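Local coordinates for protein xyloglucan-specific endo-beta-1,4-glucanase BoGH9A (Bacteroides ovatus, PDB 6DHT) that cleaves the beta-1,4-linked glucan backbone of xyloglucans from within the chain, releasing xyloglucan oligosaccharides for degradation by a gut bacterium, at residues G24-Q29 with N466-M471; W166-D171 with I176-Y181; A305-H310 with D340-A345; Q368-P373 with L409-K414. All blocks are in the same frame, centred on the assembly; numbering follows the deposited sequence.

Followed from the N terminus, the chain first lays down the Ig-like domain, whose loop 24-29 waits some 440 residues for its partner, helix segment 466-471; contact 1 thus closes the widest loop and ties that domain to the catalytic one. The other three contacts nest inside it and follow one another in series, none crossing another. Contact 2 closes a very short loop, between the segment holding the predicted nucleophile and the helix just after it. Contact 3 joins helices 292-309 and 339-353 beside a calcium site, and contact 4 lays loop 368-373 on helix 395-416. Contact 2 also touches contact 3 through Gly180 and Trp344, and contact 4 through Tyr181 and Pro373.

Contact 1 (G24-Q29 with N466-M471); sequences GYYPNQ and NAYRNM
Tyr26 is the first residue of loop 24-29 to meet helix 461-474, and it does so through CE2 and CD2 of its ring. CE2 lies 3.9 Å from CE1 of Tyr468, and the neighbouring CD2 is only slightly farther from the same atom. The ring planes stand at 67° with the centroids 6.0 Å apart, an oblique meeting that is neither a stack nor a true edge-to-face pair. Both rings are anchored at their far ends by helix 551-567: the hydroxyl of Tyr26 bonds to Asp565, that of Tyr468 to the backbone oxygen of Leu564. Pro27 and Asn28 then carry the chain round a type I turn, closed by the bond from Gln29 N to Tyr26 O. At Gln29, CG stands anti to the backbone N (chi1 -162°) and the chain runs on extended, which carries the amide back to the first residue of the turn. There OE1 accepts Tyr26 N at 3.0 Å with an N-H...O angle of 163°, while NE2 rests 4.1 Å from CB of Tyr468. Replaced by an alanine, Gln29 would probably leave the amide N-H of Tyr26 without this acceptor and open a gap over the root of Tyr468. Beside these contacts Arg469 adds a salt bridge to Glu30, so charge as well as packing spans the boundary. The arrangement is that of a domain interface: a loop of the N-terminal Ig-like domain, common in family 9 glucanases, seated on the helical catalytic domain.

Contact 2 (W166-D171 with I176-Y181); sequences WYDAGD and IVNSGY
In the family 9 catalytic domain, an (alpha/alpha)6 barrel, the Asp-Ala-Gly-Asp signature loop is moored to helix 176-192 by one direct bond, from Asn178 to Asp168, the first aspartate of the signature; the second, Asp171, is the predicted nucleophile. Asn178 ND2 gives its hydrogen to OD1 of Asp168 at 2.8 Å, almost straight at 173°. The donor reaches the syn side of the carboxylate, somewhat out of its plane, whereas on the amide's side the acceptor lies nearly within the plane. The two flat groups are turned strongly against each other, with 71° between their planes. Both side chains set CG anti to the backbone N (chi1 -163° in Asp168, and much the same in Asn178), which turns the carboxylate and the amide to meet between loop and helix.

Second partners fix the pair further: Asp168 OD2 bonds to the hydroxyl of Tyr333 and Asn178 ND2 also to Asn552 OD1, while Ile551 of helix 551-567 packs on both residues. The buried carboxylate thus has a hydrogen-bond partner on each oxygen, about 6 Å (nearest atoms) from the side chain of Glu548, the predicted proton donor. Two residues before Asp168, Trp166, tied by NE1 to Glu217, comes only loosely near the helix, its CE3 4.4 Å from CB of Ser179, whose OG turns to the backbone oxygen of Tyr175.

Contact 3 (A305-H310 with D340-A345); sequences AWAEKH and DEFFWA. With CA (calcium ion), chain C.
The ring of Phe342 presents its edge to helix 292-309: Ala307 O lies in the ring plane, 3.6 Å from CZ. Next along the same edge, CE1 approaches the methyl CB of Ala307 at 4.2 Å and, more distantly, the backbone N of Glu308. Two helices of the mainly helical family 9 catalytic domain, 292-309 and 339-353, meet here. Beyond the two segments, Lys365 makes a cation-pi contact with the Phe342 ring, while Leu269 of helix 265-281 packs against both Phe342 and Ala307. A second pair of flat groups lies within 305-310, where His310 folds back as the helix ends. Its ND1 sits 3.4 Å above the plane of the Trp306 ring, over the centre, and CZ2 of Trp306 comes in turn against one face of the imidazole. The same ND1 bonds to Trp306 O at 3.1 Å, with that oxygen close to the imidazole plane; the fold-back therefore satisfies a carbonyl at the helix end that His310 N meets only weakly.

On the other segment, Asp340 and Glu341 point elsewhere, to a calcium ion. Each holds it with both oxygens, Asp340 OD1 at 2.4 Å and Glu341 OE1 at 2.5 Å from the metal, and a water, Asp335, His337 O and Gly376 O complete eight oxygen ligands. The calcium ties the start of helix 339-353 to Asp335, His337 and Gly376; Phe342 follows Glu341 directly in sequence. A carbonyl oxygen in the plane of the Phe342 ring, at its edge, is consistent with a weak electrostatic attraction to the ring's C-H groups, added to ordinary packing between the two helices.

Contact 4 (Q368-P373 with L409-K414); sequences QIYTAP and LKYADK
Tyr370 drives the edge of its ring against one face of Tyr411, an edge-to-face pair with centroids 5.0 Å apart and planes at 61°. The leading atom is CD2 of Tyr370, 3.5 Å from CG of Tyr411 and standing above that ring toward its rim rather than over the middle. CE2 of Tyr370 follows along the same face, 3.8 Å from CD1 of Tyr411. In both residues CG is anti to the backbone N (chi1 180° in Tyr370, 162° in Tyr411), and the rings run out obliquely to one another from their two backbones. The pair joins an extended loop to a helix of the (alpha/alpha)6 barrel: 368-373 links helices 356-364 and 379-386, and Tyr411 belongs to helix 395-416. Tyr370 is buried among Ala380, Ile383 and Phe384 of helix 379-386, and its hydroxyl bonds to Ser450 of helix 439-458. Tyr411 packs against that helix too, at Gln447 and Ser450. An alanine in place of Tyr411 is likely to strip the ring edge of Tyr370 of the surface it rests on and to leave a gap between loop and helix. Farther along the loop, the methyl CB of Ala372 reaches the far end of the same tyrosine, 3.9 Å from Tyr411 OH. That hydroxyl is bonded to a di(hydroxyethyl)ether molecule, probably from the crystallisation liquor.

Contact 1 (G24-Q29 with N466-M471)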
# COMPACT_ATOMS: atom_id res chain seq x y z
N GLY A 24 18.35 4.63 7.40
CA GLY A 24 18.91 5.09 8.66
C GLY A 24 17.90 5.01 9.79
O GLY A 24 16.91 4.29 9.70
N TYR A 25 18.17 5.76 10.85
CA TYR A 25 17.43 5.64 12.10
C TYR A 25 17.05 6.98 12.68
O TYR A 25 17.81 7.94 12.59
CB TYR A 25 18.26 4.92 13.16
CG TYR A 25 18.75 3.59 12.69
CD1 TYR A 25 17.97 2.44 12.80
CD2 TYR A 25 20.02 3.47 12.16
CE1 TYR A 25 18.41 1.22 12.35
CE2 TYR A 25 20.48 2.25 11.72
CZ TYR A 25 19.68 1.13 11.82
OH TYR A 25 20.12 -0.09 11.38
N TYR A 26 15.87 7.05 13.29
CA TYR A 26 15.52 8.24 14.06
C TYR A 26 16.35 8.29 15.34
O TYR A 26 16.72 7.23 15.86
CB TYR A 26 14.02 8.27 14.43
CG TYR A 26 13.10 8.43 13.23
CD1 TYR A 26 12.77 9.68 12.73
CD2 TYR A 26 12.63 7.31 12.56
CE1 TYR A 26 11.95 9.82 11.61
CE2 TYR A 26 11.81 7.44 11.44
CZ TYR A 26 11.50 8.68 10.96
OH TYR A 26 10.72 8.76 9.84
N PRO A 27 16.61 9.50 15.87
CA PRO A 27 17.47 9.58 17.06
C PRO A 27 17.02 8.72 18.24
O PRO A 27 17.87 8.16 18.93
CB PRO A 27 17.42 11.06 17.41
CG PRO A 27 17.25 11.75 16.11
CD PRO A 27 16.28 10.84 15.35
N ASN A 28 15.71 8.62 18.48
CA ASN A 28 15.22 7.84 19.60
C ASN A 28 14.74 6.45 19.25
O ASN A 28 14.17 5.76 20.09
CB ASN A 28 14.11 8.59 20.33
CG ASN A 28 14.63 9.80 21.06
OD1 ASN A 28 15.75 9.79 21.59
ND2 ASN A 28 13.84 10.87 21.06
N GLN A 29 14.99 6.03 18.01
CA GLN A 29 14.58 4.71 17.55
C GLN A 29 15.46 3.62 18.14
O GLN A 29 16.62 3.86 18.47
CB GLN A 29 14.67 4.65 16.02
CG GLN A 29 13.88 3.53 15.38
CD GLN A 29 14.12 3.45 13.88
OE1 GLN A 29 14.41 4.46 13.24
NE2 GLN A 29 14.03 2.24 13.32
N ASN A 466 7.48 -2.34 17.32
CA ASN A 466 7.40 -3.45 16.40
C ASN A 466 7.04 -3.05 14.95
O ASN A 466 7.46 -3.70 14.00
CB ASN A 466 6.48 -4.55 16.97
CG ASN A 466 7.21 -5.42 17.97
OD1 ASN A 466 7.93 -6.33 17.56
ND2 ASN A 466 7.03 -5.17 19.25
N ALA A 467 6.28 -1.96 14.80
CA ALA A 467 5.98 -1.44 13.48
C ALA A 467 7.25 -0.94 12.81
O ALA A 467 7.49 -1.21 11.63
CB ALA A 467 4.94 -0.36 13.56
N TYR A 468 8.10 -0.24 13.55
CA TYR A 468 9.40 0.20 13.00
C TYR A 468 10.29 -0.99 12.64
O TYR A 468 11.00 -0.94 11.66
CB TYR A 468 10.15 1.15 13.94
CG TYR A 468 9.60 2.56 14.03
CD1 TYR A 468 9.90 3.52 13.05
CD2 TYR A 468 8.88 2.97 15.13
CE1 TYR A 468 9.42 4.83 13.15
CE2 TYR A 468 8.38 4.28 15.22
CZ TYR A 468 8.68 5.20 14.25
OH TYR A 468 8.19 6.49 14.38
N ARG A 469 10.21 -2.07 13.42
CA ARG A 469 11.01 -3.26 13.10
C ARG A 469 10.65 -3.83 11.73
O ARG A 469 11.52 -4.23 10.95
CB ARG A 469 10.87 -4.34 14.17
CG ARG A 469 11.48 -3.97 15.50
CD ARG A 469 11.17 -4.99 16.59
NE ARG A 469 11.77 -4.62 17.87
CZ ARG A 469 11.39 -5.12 19.04
NH1 ARG A 469 10.42 -6.02 19.12
NH2 ARG A 469 11.99 -4.74 20.15
N ASN A 470 9.36 -3.88 11.42
CA ASN A 470 8.92 -4.39 10.13
C ASN A 470 9.34 -3.47 9.00
O ASN A 470 9.69 -3.94 7.91
CB ASN A 470 7.39 -4.59 10.09
CG ASN A 470 6.96 -5.93 10.62
OD1 ASN A 470 7.74 -6.64 11.24
ND2 ASN A 470 5.69 -6.27 10.42
N MET A 471 9.31 -2.16 9.24
CA MET A 471 9.87 -1.23 8.26
C MET A 471 11.38 -1.47 8.03
O MET A 471 11.83 -1.46 6.88
CB MET A 471 9.57 0.24 8.62
CG MET A 471 10.08 1.22 7.58
SD MET A 471 9.36 0.98 5.91
CE MET A 471 7.84 1.79 6.23

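Contact 2 (W166-D171 with I176-Y181)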
# COMPACT_ATOMS: atom_id res chain seq x y z
N TRP A 166 -5.18 5.55 -12.39
CA TRP A 166 -3.84 5.00 -12.44
C TRP A 166 -3.77 3.66 -13.18
O TRP A 166 -4.67 2.85 -13.07
CB TRP A 166 -3.28 4.73 -11.04
CG TRP A 166 -3.35 5.87 -10.07
CD1 TRP A 166 -2.79 7.11 -10.22
CD2 TRP A 166 -3.98 5.86 -8.79
NE1 TRP A 166 -3.04 7.87 -9.10
CE2 TRP A 166 -3.78 7.13 -8.21
CE3 TRP A 166 -4.70 4.90 -8.07
CZ2 TRP A 166 -4.25 7.45 -6.94
CZ3 TRP A 166 -5.16 5.22 -6.81
CH2 TRP A 166 -4.93 6.48 -6.26
N TYR A 167 -2.65 3.39 -13.84
CA TYR A 167 -2.30 2.02 -14.16
C TYR A 167 -2.22 1.24 -12.85
O TYR A 167 -1.66 1.71 -11.86
CB TYR A 167 -0.97 1.94 -14.86
CG TYR A 167 -0.87 2.65 -16.19
CD1 TYR A 167 -1.78 2.41 -17.20
CD2 TYR A 167 0.18 3.55 -16.43
CE1 TYR A 167 -1.66 3.06 -18.41
CE2 TYR A 167 0.28 4.20 -17.64
CZ TYR A 167 -0.63 3.94 -18.62
OH TYR A 167 -0.54 4.59 -19.83
N ASP A 168 -2.75 0.02 -12.83
CA ASP A 168 -2.80 -0.76 -11.60
C ASP A 168 -1.43 -1.14 -11.06
O ASP A 168 -1.23 -1.19 -9.83
CB ASP A 168 -3.58 -2.04 -11.83
CG ASP A 168 -4.03 -2.69 -10.55
OD1 ASP A 168 -4.67 -2.01 -9.72
OD2 ASP A 168 -3.78 -3.90 -10.38
N ALA A 169 -0.49 -1.52 -11.93
CA ALA A 169 0.64 -2.28 -11.47
C ALA A 169 1.68 -2.37 -12.57
O ALA A 169 1.97 -1.38 -13.23
CB ALA A 169 0.14 -3.67 -11.06
N GLY A 170 2.24 -3.57 -12.77
CA GLY A 170 3.14 -3.77 -13.88
C GLY A 170 2.44 -3.79 -15.22
O GLY A 170 3.13 -3.76 -16.26
N ASP A 171 1.11 -3.88 -15.21
CA ASP A 171 0.24 -3.82 -16.40
C ASP A 171 -0.46 -2.46 -16.50
O ASP A 171 -0.37 -1.62 -15.58
CB ASP A 171 -0.80 -4.94 -16.39
CG ASP A 171 -1.81 -4.81 -15.29
OD1 ASP A 171 -1.37 -4.79 -14.11
OD2 ASP A 171 -3.02 -4.77 -15.62
N ILE A 176 -11.39 -1.33 -10.36
CA ILE A 176 -12.12 -0.63 -9.31
C ILE A 176 -11.86 -1.22 -7.91
O ILE A 176 -11.68 -0.48 -6.94
CB ILE A 176 -13.64 -0.64 -9.62
CG1 ILE A 176 -13.98 0.32 -10.77
CG2 ILE A 176 -14.43 -0.22 -8.38
CD1 ILE A 176 -13.78 1.80 -10.47
N VAL A 177 -11.81 -2.54 -7.80
CA VAL A 177 -11.59 -3.15 -6.49
C VAL A 177 -10.25 -2.71 -5.95
O VAL A 177 -10.15 -2.20 -4.80
CB VAL A 177 -11.71 -4.68 -6.57
CG1 VAL A 177 -11.12 -5.36 -5.35
CG2 VAL A 177 -13.18 -5.06 -6.75
N ASN A 178 -9.20 -2.88 -6.74
CA ASN A 178 -7.88 -2.62 -6.21
C ASN A 178 -7.64 -1.14 -5.98
O ASN A 178 -7.04 -0.75 -4.97
CB ASN A 178 -6.82 -3.19 -7.14
CG ASN A 178 -5.52 -3.40 -6.45
OD1 ASN A 178 -5.48 -3.92 -5.33
ND2 ASN A 178 -4.43 -2.96 -7.07
N SER A 179 -8.11 -0.28 -6.87
CA SER A 179 -7.83 1.14 -6.69
C SER A 179 -8.71 1.75 -5.59
O SER A 179 -8.23 2.62 -4.87
CB SER A 179 -7.88 1.91 -8.01
OG SER A 179 -9.18 1.99 -8.52
N GLY A 180 -9.94 1.27 -5.45
CA GLY A 180 -10.81 1.68 -4.38
C GLY A 180 -10.24 1.31 -3.03
O GLY A 180 -10.23 2.13 -2.11
N TYR A 181 -9.79 0.07 -2.90
CA TYR A 181 -9.13 -0.41 -1.69
C TYR A 181 -7.89 0.45 -1.38
O TYR A 181 -7.65 0.86 -0.22
CB TYR A 181 -8.66 -1.86 -1.88
CG TYR A 181 -7.63 -2.22 -0.86
CD1 TYR A 181 -7.98 -2.55 0.45
CD2 TYR A 181 -6.30 -2.20 -1.20
CE1 TYR A 181 -6.99 -2.86 1.39
CE2 TYR A 181 -5.32 -2.48 -0.29
CZ TYR A 181 -5.67 -2.81 1.01
OH TYR A 181 -4.66 -3.13 1.93

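Contact 3 (A305-H310 with D340-A345)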
# COMPACT_ATOMS: atom_id res chain seq x y z
N ALA A 305 -26.85 0.69 -3.03
CA ALA A 305 -28.17 0.20 -3.40
C ALA A 305 -28.07 -0.92 -4.45
O ALA A 305 -28.71 -1.97 -4.30
CB ALA A 305 -29.01 1.34 -3.92
N TRP A 306 -27.26 -0.71 -5.48
CA TRP A 306 -27.07 -1.75 -6.49
C TRP A 306 -26.55 -3.02 -5.85
O TRP A 306 -27.04 -4.11 -6.14
CB TRP A 306 -26.13 -1.27 -7.60
CG TRP A 306 -26.01 -2.23 -8.77
CD1 TRP A 306 -26.67 -2.15 -9.97
CD2 TRP A 306 -25.19 -3.40 -8.84
NE1 TRP A 306 -26.30 -3.20 -10.77
CE2 TRP A 306 -25.40 -3.98 -10.11
CE3 TRP A 306 -24.31 -4.02 -7.95
CZ2 TRP A 306 -24.75 -5.15 -10.50
CZ3 TRP A 306 -23.67 -5.16 -8.34
CH2 TRP A 306 -23.89 -5.72 -9.61
N ALA A 307 -25.55 -2.91 -4.98
CA ALA A 307 -25.00 -4.08 -4.34
C ALA A 307 -26.01 -4.84 -3.48
O ALA A 307 -25.96 -6.08 -3.40
CB ALA A 307 -23.79 -3.67 -3.49
N GLU A 308 -26.89 -4.12 -2.80
CA GLU A 308 -27.96 -4.74 -2.03
C GLU A 308 -28.85 -5.60 -2.92
O GLU A 308 -29.28 -6.69 -2.52
CB GLU A 308 -28.82 -3.69 -1.34
CG GLU A 308 -28.24 -3.10 -0.09
CD GLU A 308 -29.19 -2.10 0.55
OE1 GLU A 308 -29.49 -1.09 -0.11
OE2 GLU A 308 -29.63 -2.34 1.69
N LYS A 309 -29.14 -5.11 -4.11
CA LYS A 309 -29.98 -5.84 -5.06
C LYS A 309 -29.25 -7.04 -5.66
O LYS A 309 -29.87 -8.03 -6.04
CB LYS A 309 -30.48 -4.92 -6.18
CG LYS A 309 -31.39 -3.80 -5.70
CD LYS A 309 -32.11 -3.12 -6.85
CE LYS A 309 -32.31 -1.62 -6.60
NZ LYS A 309 -31.11 -0.80 -7.00
N HIS A 310 -27.92 -6.95 -5.74
CA HIS A 310 -27.11 -8.00 -6.36
C HIS A 310 -25.95 -8.47 -5.48
O HIS A 310 -24.78 -8.40 -5.88
CB HIS A 310 -26.54 -7.49 -7.69
CG HIS A 310 -27.58 -6.96 -8.62
ND1 HIS A 310 -27.98 -5.64 -8.62
CD2 HIS A 310 -28.29 -7.56 -9.60
CE1 HIS A 310 -28.90 -5.46 -9.55
NE2 HIS A 310 -29.10 -6.61 -10.16
N ASP A 340 -17.12 -8.44 4.03
CA ASP A 340 -16.18 -7.40 4.49
C ASP A 340 -16.33 -6.09 3.72
O ASP A 340 -16.21 -5.01 4.29
CB ASP A 340 -14.73 -7.89 4.43
CG ASP A 340 -14.35 -8.52 3.10
OD1 ASP A 340 -14.84 -9.64 2.79
OD2 ASP A 340 -13.54 -7.93 2.35
N GLU A 341 -16.65 -6.18 2.43
CA GLU A 341 -16.90 -5.00 1.62
C GLU A 341 -18.24 -4.36 2.05
O GLU A 341 -18.36 -3.14 2.11
CB GLU A 341 -16.88 -5.34 0.12
CG GLU A 341 -15.48 -5.67 -0.46
CD GLU A 341 -15.01 -7.09 -0.21
OE1 GLU A 341 -15.77 -7.90 0.36
OE2 GLU A 341 -13.85 -7.41 -0.58
N PHE A 342 -19.24 -5.18 2.35
CA PHE A 342 -20.49 -4.65 2.90
C PHE A 342 -20.21 -3.94 4.23
O PHE A 342 -20.69 -2.83 4.47
CB PHE A 342 -21.53 -5.78 3.08
CG PHE A 342 -22.40 -6.03 1.87
CD1 PHE A 342 -23.32 -5.09 1.46
CD2 PHE A 342 -22.28 -7.20 1.15
CE1 PHE A 342 -24.12 -5.30 0.36
CE2 PHE A 342 -23.09 -7.43 0.04
CZ PHE A 342 -24.01 -6.46 -0.34
N PHE A 343 -19.36 -4.54 5.07
CA PHE A 343 -19.05 -3.93 6.36
C PHE A 343 -18.36 -2.59 6.20
O PHE A 343 -18.72 -1.60 6.83
CB PHE A 343 -18.17 -4.85 7.20
CG PHE A 343 -17.71 -4.24 8.49
CD1 PHE A 343 -18.62 -4.06 9.51
CD2 PHE A 343 -16.39 -3.86 8.69
CE1 PHE A 343 -18.23 -3.51 10.70
CE2 PHE A 343 -16.00 -3.31 9.88
CZ PHE A 343 -16.92 -3.13 10.90
N TRP A 344 -17.35 -2.56 5.34
CA TRP A 344 -16.61 -1.32 5.12
C TRP A 344 -17.51 -0.24 4.51
O TRP A 344 -17.59 0.89 5.02
CB TRP A 344 -15.33 -1.58 4.28
CG TRP A 344 -14.58 -0.33 3.97
CD1 TRP A 344 -14.43 0.76 4.77
CD2 TRP A 344 -13.91 -0.02 2.74
NE1 TRP A 344 -13.72 1.75 4.12
CE2 TRP A 344 -13.36 1.28 2.88
CE3 TRP A 344 -13.69 -0.72 1.55
CZ2 TRP A 344 -12.65 1.91 1.86
CZ3 TRP A 344 -12.97 -0.09 0.54
CH2 TRP A 344 -12.45 1.21 0.71
N ALA A 345 -18.24 -0.59 3.46
CA ALA A 345 -19.15 0.37 2.85
C ALA A 345 -20.25 0.89 3.78
O ALA A 345 -20.49 2.08 3.84
CB ALA A 345 -19.80 -0.22 1.59
CA CA C . -13.99 -9.66 0.50
O HOH W 1 -13.10 -11.91 0.95

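Contact 4 (Q368-P373 with L409-K414)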
# COMPACT_ATOMS: atom_id res chain seq x y z
N GLN A 368 -15.54 -10.86 13.39
CA GLN A 368 -15.42 -11.45 14.72
C GLN A 368 -13.98 -11.33 15.23
O GLN A 368 -13.73 -11.33 16.43
CB GLN A 368 -15.88 -12.91 14.72
CG GLN A 368 -17.37 -13.11 14.37
CD GLN A 368 -18.31 -12.29 15.25
OE1 GLN A 368 -18.17 -12.24 16.48
NE2 GLN A 368 -19.29 -11.64 14.62
N ILE A 369 -13.03 -11.19 14.29
CA ILE A 369 -11.60 -11.13 14.60
C ILE A 369 -10.97 -9.99 13.76
O ILE A 369 -11.56 -9.58 12.76
CB ILE A 369 -10.97 -12.48 14.25
CG1 ILE A 369 -9.56 -12.61 14.82
CG2 ILE A 369 -10.98 -12.70 12.74
CD1 ILE A 369 -8.94 -13.99 14.57
N TYR A 370 -9.82 -9.47 14.18
CA TYR A 370 -9.08 -8.50 13.37
C TYR A 370 -8.13 -9.25 12.42
O TYR A 370 -7.43 -10.16 12.84
CB TYR A 370 -8.27 -7.53 14.22
CG TYR A 370 -7.52 -6.55 13.37
CD1 TYR A 370 -8.11 -5.34 12.99
CD2 TYR A 370 -6.24 -6.84 12.91
CE1 TYR A 370 -7.43 -4.45 12.17
CE2 TYR A 370 -5.56 -5.95 12.10
CZ TYR A 370 -6.16 -4.77 11.72
OH TYR A 370 -5.51 -3.86 10.91
N THR A 371 -8.13 -8.85 11.15
CA THR A 371 -7.14 -9.32 10.17
C THR A 371 -6.63 -8.08 9.46
O THR A 371 -7.35 -7.11 9.32
CB THR A 371 -7.76 -10.26 9.13
OG1 THR A 371 -8.89 -9.63 8.53
CG2 THR A 371 -8.21 -11.56 9.79
N ALA A 372 -5.38 -8.12 9.01
CA ALA A 372 -4.77 -6.97 8.36
C ALA A 372 -5.51 -6.66 7.07
O ALA A 372 -6.13 -7.56 6.47
CB ALA A 372 -3.30 -7.25 8.07
N PRO A 373 -5.45 -5.40 6.62
CA PRO A 373 -6.11 -5.04 5.36
C PRO A 373 -5.48 -5.70 4.14
O PRO A 373 -4.27 -5.95 4.12
CB PRO A 373 -5.99 -3.51 5.33
CG PRO A 373 -4.77 -3.22 6.14
CD PRO A 373 -4.79 -4.24 7.25
N LEU A 409 -6.19 -5.61 19.40
CA LEU A 409 -5.13 -5.80 20.39
C LEU A 409 -4.78 -7.27 20.56
O LEU A 409 -3.62 -7.60 20.84
CB LEU A 409 -5.53 -5.18 21.71
CG LEU A 409 -5.68 -3.66 21.61
CD1 LEU A 409 -6.01 -3.10 22.98
CD2 LEU A 409 -4.44 -2.97 21.05
N LYS A 410 -5.77 -8.14 20.41
CA LYS A 410 -5.54 -9.58 20.48
C LYS A 410 -4.64 -9.99 19.33
O LYS A 410 -3.71 -10.80 19.51
CB LYS A 410 -6.86 -10.34 20.37
CG LYS A 410 -7.63 -10.42 21.65
CD LYS A 410 -8.81 -11.37 21.48
CE LYS A 410 -9.77 -11.28 22.65
NZ LYS A 410 -11.08 -11.96 22.37
N TYR A 411 -4.93 -9.47 18.14
CA TYR A 411 -4.11 -9.71 16.96
C TYR A 411 -2.70 -9.19 17.20
O TYR A 411 -1.74 -9.92 16.93
CB TYR A 411 -4.75 -9.05 15.73
CG TYR A 411 -3.82 -8.85 14.55
CD1 TYR A 411 -3.08 -7.70 14.44
CD2 TYR A 411 -3.74 -9.79 13.56
CE1 TYR A 411 -2.25 -7.50 13.37
CE2 TYR A 411 -2.91 -9.60 12.48
CZ TYR A 411 -2.17 -8.44 12.40
OH TYR A 411 -1.34 -8.26 11.31
N ALA A 412 -2.57 -7.97 17.69
CA ALA A 412 -1.28 -7.31 17.85
C ALA A 412 -0.41 -8.06 18.86
O ALA A 412 0.78 -8.25 18.64
CB ALA A 412 -1.44 -5.88 18.28
N ASP A 413 -1.00 -8.48 19.96
CA ASP A 413 -0.24 -9.19 20.98
C ASP A 413 0.31 -10.49 20.42
O ASP A 413 1.44 -10.87 20.73
CB ASP A 413 -1.12 -9.48 22.20
CG ASP A 413 -1.49 -8.22 22.95
OD1 ASP A 413 -0.85 -7.17 22.74
OD2 ASP A 413 -2.43 -8.28 23.78
N LYS A 414 -0.46 -11.16 19.59
CA LYS A 414 -0.03 -12.42 18.99
C LYS A 414 1.12 -12.18 18.00
O LYS A 414 2.11 -12.91 17.98
CB LYS A 414 -1.19 -13.12 18.30
CG LYS A 414 -1.01 -14.62 18.10
CD LYS A 414 -2.26 -15.27 17.48
CE LYS A 414 -3.49 -15.13 18.38
NZ LYS A 414 -3.26 -15.67 19.75